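Local coordinates for quinone reductase (Klebsiella pneumoniae subsp. pneumoniae, PDB 4GI5), which probably reduces quinones at the expense of NAD(P)H, using a bound FAD as its redox cofactor, at residues 57-61 / 62-66; 136-140 / 141-145; 262-265 / 266-270. All coordinates share one frame; numbering follows the deposited sequence.

Contact 1: 57-61 / 62-66; sequences QVSDL and YAMRW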
ATOM      1  N   GLN B  57       4.386  24.335   3.996  1.00 20.83           N
ATOM      2  CA  GLN B  57       3.304  24.202   3.065  1.00 21.51           C
ATOM      3  C   GLN B  57       2.581  22.841   3.329  1.00 23.33           C
ATOM      4  O   GLN B  57       3.204  21.914   3.827  1.00 19.21           O
ATOM      5  CB  GLN B  57       3.796  24.228   1.629  1.00 24.91           C
ATOM      6  CG  GLN B  57       4.263  25.601   1.092  1.00 28.84           C
ATOM      7  CD  GLN B  57       4.398  25.539  -0.422  1.00 30.69           C
ATOM      8  OE1 GLN B  57       5.460  25.390  -0.957  1.00 38.00           O
ATOM      9  NE2 GLN B  57       3.283  25.521  -1.089  1.00 29.08           N
ATOM     10  N   VAL B  58       1.311  22.802   3.019  1.00 20.80           N
ATOM     11  CA  VAL B  58       0.433  21.643   3.356  1.00 20.68           C
ATOM     12  C   VAL B  58      -0.249  21.221   2.141  1.00 19.91           C
ATOM     13  O   VAL B  58      -0.763  22.036   1.371  1.00 22.41           O
ATOM     14  CB  VAL B  58      -0.591  21.972   4.431  1.00 22.34           C
ATOM     15  CG1 VAL B  58      -1.409  20.695   4.780  1.00 23.78           C
ATOM     16  CG2 VAL B  58       0.150  22.422   5.657  1.00 25.23           C
ATOM     17  N   SER B  59      -0.313  19.880   1.921  1.00 16.05           N
ATOM     18  CA  SER B  59      -1.173  19.364   0.902  1.00 17.29           C
ATOM     19  C   SER B  59      -2.210  18.510   1.631  1.00 21.24           C
ATOM     20  O   SER B  59      -1.988  17.327   1.884  1.00 17.34           O
ATOM     21  CB  SER B  59      -0.386  18.515  -0.118  1.00 19.36           C
ATOM     22  OG  SER B  59       0.455  19.342  -0.896  1.00 18.05           O
ATOM     23  N   ASP B  60      -3.371  19.099   1.899  1.00 17.67           N
ATOM     24  CA  ASP B  60      -4.441  18.449   2.570  1.00 19.27           C
ATOM     25  C   ASP B  60      -5.281  17.829   1.492  1.00 17.96           C
ATOM     26  O   ASP B  60      -6.104  18.475   0.760  1.00 15.62           O
ATOM     27  CB  ASP B  60      -5.200  19.462   3.458  1.00 19.92           C
ATOM     28  CG  ASP B  60      -6.397  18.851   4.138  1.00 19.99           C
ATOM     29  OD1 ASP B  60      -7.022  17.787   3.744  1.00 17.37           O
ATOM     30  OD2 ASP B  60      -6.834  19.501   5.157  1.00 19.31           O
ATOM     31  N   LEU B  61      -5.032  16.536   1.236  1.00 14.47           N
ATOM     32  CA  LEU B  61      -5.612  15.916   0.043  1.00 13.30           C
ATOM     33  C   LEU B  61      -7.127  15.880  -0.062  1.00 14.96           C
ATOM     34  O   LEU B  61      -7.659  16.200  -1.139  1.00 15.43           O
ATOM     35  CB  LEU B  61      -5.061  14.481  -0.115  1.00 13.79           C
ATOM     36  CG  LEU B  61      -3.540  14.432  -0.165  1.00 13.88           C
ATOM     37  CD1 LEU B  61      -3.055  12.954  -0.219  1.00 13.39           C
ATOM     38  CD2 LEU B  61      -2.902  15.226  -1.291  1.00 16.36           C
ATOM     39  N   TYR B  62      -7.797  15.606   1.041  1.00 14.85           N
ATOM     40  CA  TYR B  62      -9.249  15.625   1.050  1.00 15.66           C
ATOM     41  C   TYR B  62      -9.765  17.111   0.812  1.00 17.01           C
ATOM     42  O   TYR B  62     -10.726  17.270   0.016  1.00 17.42           O
ATOM     43  CB  TYR B  62      -9.826  15.041   2.280  1.00 16.49           C
ATOM     44  CG  TYR B  62      -9.905  13.531   2.244  1.00 14.39           C
ATOM     45  CD1 TYR B  62     -10.975  12.876   1.612  1.00 14.83           C
ATOM     46  CD2 TYR B  62      -8.931  12.741   2.849  1.00 13.29           C
ATOM     47  CE1 TYR B  62     -11.063  11.453   1.646  1.00 14.77           C
ATOM     48  CE2 TYR B  62      -8.980  11.378   2.845  1.00 14.38           C
ATOM     49  CZ  TYR B  62     -10.056  10.755   2.304  1.00 15.14           C
ATOM     50  OH  TYR B  62     -10.222   9.365   2.417  1.00 15.12           O
ATOM     51  N   ALA B  63      -9.108  18.055   1.441  1.00 17.26           N
ATOM     52  CA  ALA B  63      -9.584  19.503   1.331  1.00 19.38           C
ATOM     53  C   ALA B  63      -9.408  19.931  -0.099  1.00 21.25           C
ATOM     54  O   ALA B  63     -10.246  20.685  -0.647  1.00 20.94           O
ATOM     55  CB  ALA B  63      -8.825  20.358   2.315  1.00 19.07           C
HETATM   56  N   MSE B  64      -8.378  19.444  -0.807  1.00 18.45           N
HETATM   57  CA  MSE B  64      -8.073  19.822  -2.193  1.00 22.66           C
HETATM   58  C   MSE B  64      -8.913  18.982  -3.203  1.00 20.21           C
HETATM   59  O   MSE B  64      -8.773  19.147  -4.365  1.00 21.07           O
HETATM   60  CB  MSE B  64      -6.574  19.568  -2.500  1.00 23.86           C
HETATM   61  CG  MSE B  64      -5.681  20.427  -1.700  1.00 26.85           C
HETATM   62 SE   MSE B  64      -3.856  19.432  -1.878  1.00 41.63          SE
HETATM   63  CE  MSE B  64      -3.883  20.967  -2.754  1.00 16.13           C
ATOM     64  N   ARG B  65      -9.700  18.028  -2.733  1.00 18.41           N
ATOM     65  CA  ARG B  65     -10.485  17.065  -3.543  1.00 20.64           C
ATOM     66  C   ARG B  65      -9.520  16.391  -4.554  1.00 19.90           C
ATOM     67  O   ARG B  65      -9.702  16.325  -5.739  1.00 18.77           O
ATOM     68  CB  ARG B  65     -11.652  17.731  -4.277  1.00 26.15           C
ATOM     69  CG  ARG B  65     -12.540  18.531  -3.298  1.00 31.38           C
ATOM     70  CD  ARG B  65     -13.565  19.383  -4.057  1.00 42.92           C
ATOM     71  NE  ARG B  65     -14.605  18.476  -4.520  1.00 58.29           N
ATOM     72  CZ  ARG B  65     -14.842  18.092  -5.789  1.00 70.08           C
ATOM     73  NH1 ARG B  65     -14.121  18.542  -6.830  1.00 74.92           N
ATOM     74  NH2 ARG B  65     -15.828  17.225  -6.017  1.00 66.12           N
ATOM     75  N   TRP B  66      -8.431  15.931  -4.010  1.00 17.91           N
ATOM     76  CA  TRP B  66      -7.318  15.390  -4.812  1.00 18.07           C
ATOM     77  C   TRP B  66      -7.820  14.195  -5.649  1.00 15.41           C
ATOM     78  O   TRP B  66      -8.421  13.264  -5.108  1.00 16.61           O
ATOM     79  CB  TRP B  66      -6.233  14.899  -3.829  1.00 15.58           C
ATOM     80  CG  TRP B  66      -5.033  14.322  -4.585  1.00 15.65           C
ATOM     81  CD1 TRP B  66      -4.714  12.962  -4.721  1.00 16.10           C
ATOM     82  CD2 TRP B  66      -4.070  15.030  -5.342  1.00 14.57           C
ATOM     83  NE1 TRP B  66      -3.637  12.840  -5.523  1.00 15.88           N
ATOM     84  CE2 TRP B  66      -3.236  14.079  -5.970  1.00 14.44           C
ATOM     85  CE3 TRP B  66      -3.854  16.396  -5.621  1.00 16.10           C
ATOM     86  CZ2 TRP B  66      -2.151  14.432  -6.770  1.00 16.11           C
ATOM     87  CZ3 TRP B  66      -2.732  16.738  -6.423  1.00 17.48           C
ATOM     88  CH2 TRP B  66      -1.934  15.794  -7.014  1.00 18.40           C
TER
HETATM   89  O   HOH W   1      -6.577  15.154   3.698  1.00 13.67           O

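Contact 2: 136-140 / 141-145; sequences DRVYA and WGFAY. With FAD (flavin-adenine dinucleotide), chain C.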
ATOM      1  N   ASP B 136       0.974   7.896  -6.849  1.00 11.74           N
ATOM      2  CA  ASP B 136       0.883   7.369  -8.200  1.00 11.97           C
ATOM      3  C   ASP B 136       0.927   8.481  -9.243  1.00 14.67           C
ATOM      4  O   ASP B 136       1.521   8.286 -10.280  1.00 14.52           O
ATOM      5  CB  ASP B 136      -0.457   6.666  -8.416  1.00 12.01           C
ATOM      6  CG  ASP B 136      -0.590   5.286  -7.693  1.00 14.54           C
ATOM      7  OD1 ASP B 136       0.386   4.791  -7.134  1.00 14.68           O
ATOM      8  OD2 ASP B 136      -1.800   4.888  -7.544  1.00 14.16           O
ATOM      9  N   ARG B 137       0.283   9.583  -8.947  1.00 12.56           N
ATOM     10  CA  ARG B 137       0.155  10.686  -9.910  1.00 13.33           C
ATOM     11  C   ARG B 137       1.291  11.690  -9.875  1.00 15.11           C
ATOM     12  O   ARG B 137       1.650  12.244 -10.931  1.00 15.58           O
ATOM     13  CB  ARG B 137      -1.198  11.335  -9.792  1.00 14.13           C
ATOM     14  CG  ARG B 137      -2.330  10.427 -10.152  1.00 13.82           C
ATOM     15  CD  ARG B 137      -3.774  10.947  -9.920  1.00 15.72           C
ATOM     16  NE  ARG B 137      -3.981  12.083 -10.875  1.00 14.77           N
ATOM     17  CZ  ARG B 137      -4.074  13.371 -10.520  1.00 16.32           C
ATOM     18  NH1 ARG B 137      -4.025  13.815  -9.249  1.00 17.79           N
ATOM     19  NH2 ARG B 137      -4.104  14.291 -11.535  1.00 17.44           N
ATOM     20  N   VAL B 138       1.853  11.957  -8.723  1.00 13.28           N
ATOM     21  CA  VAL B 138       2.904  12.980  -8.607  1.00 13.57           C
ATOM     22  C   VAL B 138       4.274  12.398  -8.998  1.00 15.32           C
ATOM     23  O   VAL B 138       5.137  13.086  -9.512  1.00 14.94           O
ATOM     24  CB  VAL B 138       2.943  13.547  -7.209  1.00 14.70           C
ATOM     25  CG1 VAL B 138       4.091  14.484  -6.914  1.00 15.22           C
ATOM     26  CG2 VAL B 138       1.624  14.249  -6.926  1.00 15.07           C
ATOM     27  N   TYR B 139       4.490  11.085  -8.719  1.00 14.81           N
ATOM     28  CA  TYR B 139       5.804  10.491  -8.895  1.00 13.04           C
ATOM     29  C   TYR B 139       5.992  10.097 -10.344  1.00 16.70           C
ATOM     30  O   TYR B 139       5.969   8.925 -10.723  1.00 17.40           O
ATOM     31  CB  TYR B 139       5.955   9.249  -7.960  1.00 13.95           C
ATOM     32  CG  TYR B 139       6.478   9.517  -6.618  1.00 14.00           C
ATOM     33  CD1 TYR B 139       6.402  10.772  -6.012  1.00 14.65           C
ATOM     34  CD2 TYR B 139       6.996   8.450  -5.836  1.00 13.85           C
ATOM     35  CE1 TYR B 139       6.887  11.049  -4.766  1.00 15.30           C
ATOM     36  CE2 TYR B 139       7.492   8.703  -4.568  1.00 13.95           C
ATOM     37  CZ  TYR B 139       7.533   9.988  -4.022  1.00 14.19           C
ATOM     38  OH  TYR B 139       8.047  10.098  -2.771  1.00 15.82           O
ATOM     39  N   ALA B 140       6.137  11.084 -11.203  1.00 16.22           N
ATOM     40  CA  ALA B 140       6.233  10.847 -12.649  1.00 15.51           C
ATOM     41  C   ALA B 140       7.569  10.231 -13.164  1.00 14.55           C
ATOM     42  O   ALA B 140       8.615  10.347 -12.536  1.00 14.98           O
ATOM     43  CB  ALA B 140       6.019  12.238 -13.355  1.00 17.71           C
ATOM     44  N   TRP B 141       7.471   9.732 -14.370  1.00 14.32           N
ATOM     45  CA  TRP B 141       8.603   9.236 -15.116  1.00 16.10           C
ATOM     46  C   TRP B 141       9.496  10.391 -15.525  1.00 17.31           C
ATOM     47  O   TRP B 141       8.996  11.275 -16.232  1.00 17.80           O
ATOM     48  CB  TRP B 141       8.180   8.426 -16.301  1.00 17.02           C
ATOM     49  CG  TRP B 141       9.379   7.832 -17.064  1.00 19.34           C
ATOM     50  CD1 TRP B 141      10.541   8.528 -17.561  1.00 23.70           C
ATOM     51  CD2 TRP B 141       9.573   6.490 -17.449  1.00 24.83           C
ATOM     52  NE1 TRP B 141      11.390   7.662 -18.166  1.00 25.87           N
ATOM     53  CE2 TRP B 141      10.815   6.425 -18.163  1.00 26.61           C
ATOM     54  CE3 TRP B 141       8.830   5.371 -17.294  1.00 27.11           C
ATOM     55  CZ2 TRP B 141      11.312   5.258 -18.681  1.00 30.72           C
ATOM     56  CZ3 TRP B 141       9.314   4.186 -17.802  1.00 40.97           C
ATOM     57  CH2 TRP B 141      10.553   4.134 -18.490  1.00 38.16           C
ATOM     58  N   GLY B 142      10.697  10.477 -15.029  1.00 18.32           N
ATOM     59  CA  GLY B 142      11.577  11.646 -15.226  1.00 20.50           C
ATOM     60  C   GLY B 142      11.697  12.425 -13.954  1.00 21.51           C
ATOM     61  O   GLY B 142      12.553  13.324 -13.881  1.00 18.79           O
ATOM     62  N   PHE B 143      10.827  12.140 -12.926  1.00 17.63           N
ATOM     63  CA  PHE B 143      10.759  12.921 -11.696  1.00 16.64           C
ATOM     64  C   PHE B 143      11.158  11.983 -10.531  1.00 17.74           C
ATOM     65  O   PHE B 143      12.213  12.097  -9.926  1.00 17.43           O
ATOM     66  CB  PHE B 143       9.369  13.510 -11.502  1.00 17.33           C
ATOM     67  CG  PHE B 143       9.257  14.414 -10.304  1.00 16.21           C
ATOM     68  CD1 PHE B 143       9.940  15.625 -10.274  1.00 19.57           C
ATOM     69  CD2 PHE B 143       8.460  14.087  -9.233  1.00 17.82           C
ATOM     70  CE1 PHE B 143       9.821  16.464  -9.223  1.00 17.96           C
ATOM     71  CE2 PHE B 143       8.291  14.974  -8.194  1.00 19.08           C
ATOM     72  CZ  PHE B 143       9.030  16.149  -8.176  1.00 18.28           C
ATOM     73  N   ALA B 144      10.326  10.981 -10.265  1.00 15.94           N
ATOM     74  CA  ALA B 144      10.609   9.990  -9.217  1.00 13.86           C
ATOM     75  C   ALA B 144      11.165   8.656  -9.632  1.00 14.03           C
ATOM     76  O   ALA B 144      11.723   7.891  -8.811  1.00 16.21           O
ATOM     77  CB  ALA B 144       9.336   9.754  -8.391  1.00 15.36           C
ATOM     78  N   TYR B 145      10.947   8.280 -10.869  1.00 17.05           N
ATOM     79  CA  TYR B 145      11.504   7.095 -11.470  1.00 15.92           C
ATOM     80  C   TYR B 145      11.823   7.313 -12.921  1.00 17.36           C
ATOM     81  O   TYR B 145      11.484   8.346 -13.484  1.00 17.48           O
ATOM     82  CB  TYR B 145      10.610   5.886 -11.256  1.00 15.79           C
ATOM     83  CG  TYR B 145       9.379   5.822 -12.168  1.00 16.22           C
ATOM     84  CD1 TYR B 145       8.359   6.693 -12.052  1.00 16.40           C
ATOM     85  CD2 TYR B 145       9.270   4.784 -13.061  1.00 20.72           C
ATOM     86  CE1 TYR B 145       7.243   6.653 -12.885  1.00 15.68           C
ATOM     87  CE2 TYR B 145       8.173   4.691 -13.893  1.00 21.96           C
ATOM     88  CZ  TYR B 145       7.171   5.653 -13.807  1.00 19.72           C
ATOM     89  OH  TYR B 145       6.070   5.512 -14.659  1.00 20.97           O
TER
HETATM   90  PA  FAD C 301       1.285  -1.705 -20.747  1.00 15.84           P
HETATM   91  O1A FAD C 301      -0.086  -1.588 -21.206  1.00 15.80           O
HETATM   92  O2A FAD C 301       2.146  -0.500 -20.524  1.00 15.47           O
HETATM   93  O5B FAD C 301       2.008  -2.734 -21.744  1.00 15.23           O
HETATM   94  C5B FAD C 301       3.304  -3.227 -21.453  1.00 17.14           C
HETATM   95  C4B FAD C 301       3.877  -3.895 -22.650  1.00 16.82           C
HETATM   96  O4B FAD C 301       3.143  -5.078 -22.916  1.00 17.05           O
HETATM   97  C3B FAD C 301       3.771  -2.958 -23.853  1.00 20.51           C
HETATM   98  O3B FAD C 301       5.082  -3.087 -24.427  1.00 22.54           O
HETATM   99  C2B FAD C 301       2.728  -3.661 -24.671  1.00 21.22           C
HETATM  100  O2B FAD C 301       2.882  -3.389 -26.073  1.00 22.23           O
HETATM  101  C1B FAD C 301       2.880  -5.118 -24.319  1.00 17.82           C
HETATM  102  N9A FAD C 301       1.613  -5.834 -24.642  1.00 19.22           N
HETATM  103  C8A FAD C 301       0.251  -5.479 -24.443  1.00 17.24           C
HETATM  104  N7A FAD C 301      -0.597  -6.403 -24.894  1.00 24.29           N
HETATM  105  C5A FAD C 301       0.244  -7.262 -25.436  1.00 19.40           C
HETATM  106  C6A FAD C 301      -0.081  -8.454 -26.233  1.00 28.24           C
HETATM  107  N6A FAD C 301      -1.431  -8.641 -26.339  1.00 22.83           N
HETATM  108  N1A FAD C 301       0.917  -9.234 -26.726  1.00 27.92           N
HETATM  109  C2A FAD C 301       2.150  -8.849 -26.570  1.00 30.71           C
HETATM  110  N3A FAD C 301       2.450  -7.735 -25.790  1.00 22.61           N
HETATM  111  C4A FAD C 301       1.574  -6.996 -25.215  1.00 22.35           C
HETATM  112  N1  FAD C 301       7.100  -1.958 -11.384  1.00 11.32           N
HETATM  113  C2  FAD C 301       7.676  -2.528 -10.339  1.00 14.25           C
HETATM  114  O2  FAD C 301       8.269  -3.611 -10.471  1.00 14.47           O
HETATM  115  N3  FAD C 301       7.501  -2.060  -9.071  1.00 12.41           N
HETATM  116  C4  FAD C 301       6.976  -0.828  -8.881  1.00 12.80           C
HETATM  117  O4  FAD C 301       6.849  -0.383  -7.712  1.00 12.93           O
HETATM  118  C4X FAD C 301       6.396  -0.119  -9.952  1.00 12.81           C
HETATM  119  N5  FAD C 301       5.879   1.164  -9.746  1.00 13.19           N
HETATM  120  C5X FAD C 301       5.170   1.749 -10.820  1.00 11.51           C
HETATM  121  C6  FAD C 301       4.442   2.942 -10.589  1.00 13.17           C
HETATM  122  C7  FAD C 301       3.782   3.542 -11.665  1.00 14.24           C
HETATM  123  C7M FAD C 301       2.965   4.758 -11.395  1.00 18.45           C
HETATM  124  C8  FAD C 301       3.868   2.947 -12.971  1.00 13.78           C
HETATM  125  C8M FAD C 301       3.095   3.534 -14.146  1.00 14.73           C
HETATM  126  C9  FAD C 301       4.549   1.766 -13.221  1.00 12.53           C
HETATM  127  C9A FAD C 301       5.227   1.165 -12.126  1.00 12.53           C
HETATM  128  N10 FAD C 301       5.896  -0.079 -12.307  1.00 12.01           N
HETATM  129  C10 FAD C 301       6.508  -0.746 -11.244  1.00 11.05           C
HETATM  130  C1' FAD C 301       5.829  -0.782 -13.570  1.00 11.24           C
HETATM  131  C2' FAD C 301       4.444  -1.415 -13.718  1.00 12.02           C
HETATM  132  O2' FAD C 301       4.206  -2.503 -12.799  1.00 12.43           O
HETATM  133  C3' FAD C 301       4.330  -1.926 -15.167  1.00 12.10           C
HETATM  134  O3' FAD C 301       4.299  -0.730 -15.972  1.00 13.10           O
HETATM  135  C4' FAD C 301       2.983  -2.650 -15.410  1.00 12.01           C
HETATM  136  O4' FAD C 301       3.015  -3.912 -14.723  1.00 15.03           O
HETATM  137  C5' FAD C 301       2.744  -2.909 -16.922  1.00 12.10           C
HETATM  138  O5' FAD C 301       1.426  -3.416 -17.115  1.00 12.69           O
HETATM  139  P   FAD C 301       0.445  -2.504 -18.053  1.00 14.06           P
HETATM  140  O1P FAD C 301      -0.871  -3.293 -18.193  1.00 13.37           O
HETATM  141  O2P FAD C 301       0.372  -1.106 -17.615  1.00 14.06           O
HETATM  142  O3P FAD C 301       1.349  -2.624 -19.372  1.00 16.46           O

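Contact 3: 262-265 / 266-270; sequences LTLR and PELAP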
ATOM      1  N   LEU B 262      20.700  -6.816  -9.053  1.00 17.20           N
ATOM      2  CA  LEU B 262      20.350  -5.991  -7.873  1.00 17.33           C
ATOM      3  C   LEU B 262      20.140  -6.839  -6.648  1.00 18.49           C
ATOM      4  O   LEU B 262      19.230  -6.625  -5.850  1.00 18.07           O
ATOM      5  CB  LEU B 262      19.114  -5.131  -8.190  1.00 15.92           C
ATOM      6  CG  LEU B 262      19.148  -4.305  -9.453  1.00 17.62           C
ATOM      7  CD1 LEU B 262      17.915  -3.425  -9.596  1.00 16.00           C
ATOM      8  CD2 LEU B 262      20.441  -3.517  -9.576  1.00 18.28           C
ATOM      9  N   THR B 263      21.036  -7.799  -6.436  1.00 17.18           N
ATOM     10  CA  THR B 263      21.051  -8.613  -5.253  1.00 16.94           C
ATOM     11  C   THR B 263      22.228  -8.227  -4.367  1.00 18.43           C
ATOM     12  O   THR B 263      23.292  -7.848  -4.905  1.00 17.40           O
ATOM     13  CB  THR B 263      21.104 -10.158  -5.545  1.00 20.30           C
ATOM     14  OG1 THR B 263      22.230 -10.424  -6.385  1.00 20.52           O
ATOM     15  CG2 THR B 263      19.847 -10.561  -6.338  1.00 20.57           C
ATOM     16  N   LEU B 264      22.027  -8.270  -3.057  1.00 16.93           N
ATOM     17  CA  LEU B 264      23.012  -7.793  -2.114  1.00 17.26           C
ATOM     18  C   LEU B 264      24.309  -8.696  -2.266  1.00 19.29           C
ATOM     19  O   LEU B 264      24.213  -9.919  -2.328  1.00 19.87           O
ATOM     20  CB  LEU B 264      22.535  -7.891  -0.730  1.00 16.96           C
ATOM     21  CG  LEU B 264      23.440  -7.278   0.316  1.00 16.19           C
ATOM     22  CD1 LEU B 264      23.527  -5.794   0.194  1.00 19.02           C
ATOM     23  CD2 LEU B 264      22.985  -7.642   1.696  1.00 19.67           C
ATOM     24  N   ARG B 265      25.428  -8.053  -2.461  1.00 19.79           N
ATOM     25  CA  ARG B 265      26.656  -8.921  -2.680  1.00 20.93           C
ATOM     26  C   ARG B 265      26.880  -9.901  -1.545  1.00 19.36           C
ATOM     27  O   ARG B 265      26.647  -9.597  -0.354  1.00 19.83           O
ATOM     28  CB  ARG B 265      27.878  -8.033  -3.016  1.00 23.40           C
ATOM     29  CG  ARG B 265      28.429  -7.161  -1.954  1.00 24.18           C
ATOM     30  CD  ARG B 265      29.625  -6.455  -2.598  1.00 27.07           C
ATOM     31  NE  ARG B 265      30.115  -5.517  -1.647  1.00 26.72           N
ATOM     32  CZ  ARG B 265      30.914  -5.793  -0.615  1.00 35.17           C
ATOM     33  NH1 ARG B 265      31.370  -7.038  -0.376  1.00 33.83           N
ATOM     34  NH2 ARG B 265      31.277  -4.802   0.192  1.00 30.48           N
ATOM     35  N   PRO B 266      27.427 -11.079  -1.885  1.00 24.18           N
ATOM     36  CA  PRO B 266      27.408 -12.222  -0.914  1.00 27.49           C
ATOM     37  C   PRO B 266      28.159 -11.957   0.398  1.00 24.64           C
ATOM     38  O   PRO B 266      27.763 -12.464   1.485  1.00 28.26           O
ATOM     39  CB  PRO B 266      27.940 -13.424  -1.711  1.00 29.66           C
ATOM     40  CG  PRO B 266      28.437 -12.893  -2.987  1.00 32.75           C
ATOM     41  CD  PRO B 266      27.864 -11.465  -3.226  1.00 28.49           C
ATOM     42  N   GLU B 267      29.152 -11.109   0.361  1.00 27.56           N
ATOM     43  CA  GLU B 267      29.824 -10.832   1.631  1.00 34.12           C
ATOM     44  C   GLU B 267      29.123  -9.950   2.598  1.00 35.50           C
ATOM     45  O   GLU B 267      29.534  -9.878   3.748  1.00 30.59           O
ATOM     46  CB  GLU B 267      31.225 -10.254   1.358  1.00 40.26           C
ATOM     47  CG  GLU B 267      32.065 -11.323   0.695  1.00 52.64           C
ATOM     48  CD  GLU B 267      33.470 -10.841   0.388  1.00 69.47           C
ATOM     49  OE1 GLU B 267      33.656  -9.599   0.245  1.00 82.88           O
ATOM     50  OE2 GLU B 267      34.373 -11.716   0.284  1.00 60.59           O
ATOM     51  N   LEU B 268      28.078  -9.233   2.168  1.00 26.52           N
ATOM     52  CA  LEU B 268      27.321  -8.438   3.085  1.00 22.92           C
ATOM     53  C   LEU B 268      26.108  -9.208   3.615  1.00 23.45           C
ATOM     54  O   LEU B 268      25.542 -10.026   2.907  1.00 22.80           O
ATOM     55  CB  LEU B 268      26.905  -7.142   2.402  1.00 23.75           C
ATOM     56  CG  LEU B 268      27.985  -6.329   1.771  1.00 26.38           C
ATOM     57  CD1 LEU B 268      27.447  -5.091   1.078  1.00 23.21           C
ATOM     58  CD2 LEU B 268      28.918  -5.841   2.903  1.00 26.94           C
ATOM     59  N   ALA B 269      25.819  -9.038   4.922  1.00 26.12           N
ATOM     60  CA  ALA B 269      24.817  -9.756   5.627  1.00 28.00           C
ATOM     61  C   ALA B 269      24.876 -11.234   5.258  1.00 28.58           C
ATOM     62  O   ALA B 269      23.921 -11.867   4.787  1.00 24.60           O
ATOM     63  CB  ALA B 269      23.457  -9.103   5.330  1.00 26.78           C
ATOM     64  N   PRO B 270      26.082 -11.834   5.374  1.00 29.84           N
ATOM     65  CA  PRO B 270      26.245 -13.182   4.762  1.00 26.15           C
ATOM     66  C   PRO B 270      25.332 -14.262   5.341  1.00 27.74           C
ATOM     67  O   PRO B 270      25.063 -14.294   6.522  1.00 28.77           O
ATOM     68  CB  PRO B 270      27.762 -13.562   5.081  1.00 29.67           C
ATOM     69  CG  PRO B 270      28.110 -12.640   6.202  1.00 29.73           C
ATOM     70  CD  PRO B 270      27.329 -11.358   6.070  1.00 30.85           C
TER
HETATM   71  O   HOH W   2      30.880  -9.832  -2.008  1.00 19.31           O
HETATM   72  O   HOH W   3      33.379  -7.401   1.441  1.00 42.99           O

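Contact 1: 57-61 / 62-66
Between Asp60 and Trp66 the end of strand 55-60 curls into a single helix-like turn: Met64 N bonds to Asp60 O at 2.9 Å, Trp66 N to Leu61 O at 3.0 Å, and Arg65 N to Tyr62 O inside a type I turn. The last two bonds, with Arg65 in the left-handed region, make the pattern of a Schellman motif. The Asp60 carboxylate lies against Ala63, since chi1 of 177° turns CG away from the backbone N; CG is 3.4 Å from Ala63 CB, and OD1 takes Ala63 N at 3.1 Å from well above the carboxylate plane. A water that accepts from Tyr62 N lies 2.7 Å from Asp60 OD1, to which it can donate. Leu61 and Trp66 run side by side, Leu61 CD2 over one indole face, 4.0 Å from Trp66 CG. Met64, a selenomethionine, folds SE back to 4.0 Å from Ser59 CB. Trp134 of helix 129-138 meets the Trp66 ring, and Tyr62 reaches Gly69 of the second subunit. The Asp60 carboxylate thus holds two successive N-H groups, one directly and one probably through water, while its backbone O takes Met64 N; the apolar Leu61-Trp66 pair faces a neighbouring helix.

Contact 2: 136-140 / 141-145
Tyr145, just beyond helix 129-138, brings its ring edge against the carbonyl of Tyr139 and lies obliquely beside that of Ala140. From CB the chain turns to place CG between the backbone N and the carbonyl carbon (chi1 77°), which holds the ring over the residue's own backbone, with its CD1-CE1 side toward Tyr139 O. CD1 lies 3.5 Å from Tyr139 O, and CE1 comes to 3.4 Å from the same oxygen. CE1 also approaches the carbonyl carbon of Ala140. At the tip, OH reaches the flavin, 3.6 Å from FAD C8M, while C8 lies oblique to the ring. The turn that carries this ring is drawn in by Ala140 O, which accepts two N-H groups: Ala144 N at 2.9 Å in the carbonyl plane, and Phe143 N from above that plane. Gly142 N, in turn, bonds to Tyr145 O at 2.7 Å. Ala144 CB, meanwhile, sits over one face of the Tyr139 ring, 3.4 Å from CG; the Tyr139 hydroxyl itself bonds to Met202 O. Phe143 presents its ring edge to Tyr139 CA and Ala140 N, with CD2 near Val138 O. Trp124 of the second subunit meets Tyr139 edge-to-face. This FAD is hydrogen-bonded by residues of that second subunit, among them Tyr182 and Asp220, so the pocket is shared across the dimer interface. Tyr145 offers the dimethylbenzene end of the flavin van der Waals contact, and the doubly bonded Ala140 carbonyl fixes the turn behind it.

Contact 3: 262-265 / 266-270
Pro266 follows Arg265 at the first corner of a type I turn that runs on to Leu268, and its backbone phi of -62° suits that corner. Glu267, at the second corner, extends its side chain to the edge of the Arg265 guanidinium, where OE1 and NH1 form a long salt bridge of 3.5 Å; the carboxylate and guanidinium planes are 67° apart. Two waters lie in the guanidinium plane: one accepts from Arg265 NH1 at 2.7 Å and donates to Glu267 OE1, bridging the charged groups, and the other links NH1 to the backbone Glu267 N. Leu268 closes the turn, its N bonding to Arg265 O at 2.9 Å from above the carbonyl plane. Its side chain lies over one guanidinium face, CG 3.8 Å from Arg265 CZ and CD2 3.7 Å from NH2. The arginine, extended from CG to NE, is thus covered by apolar carbons on that face and met by water and carboxylate at its rim. Leu268 CB also touches Leu264 CD2 at 4.0 Å, the two leucines crossing at about a right angle. Ala269, in a left-handed conformation, brings its CB to 3.9 Å from the same methyl. Arg185 of the second subunit gathers the carbonyl oxygens of Leu264, Leu268 and Ala269 by hydrogen bonds. The arrangement is a type I beta turn leaving the short hairpin of strands 257-258 and 263-264, in a C-terminal part of the chain that reaches over to the partner subunit.

In the fold
All three contacts are local and lie in series; none nests within or crosses another. Contact 1 comes first, turning the chain out of edge strand 55-60 of the parallel sheet. Contact 2 follows at the end of helix 129-138, where the chain bends back beside the flavin. These two touch: Trp66 CZ2 packs on Arg137 NH1 and Val138 CG2, joining that first turn to the helix end. Contact 3, near the C terminus, lies across the chain's centre from contact 1 and stays about 12 Å from contact 2 at nearest atoms. Each reaches the second subunit, contact 1 through Tyr62 alone, so turn, flavin pocket and C-terminal hairpin all meet the partner.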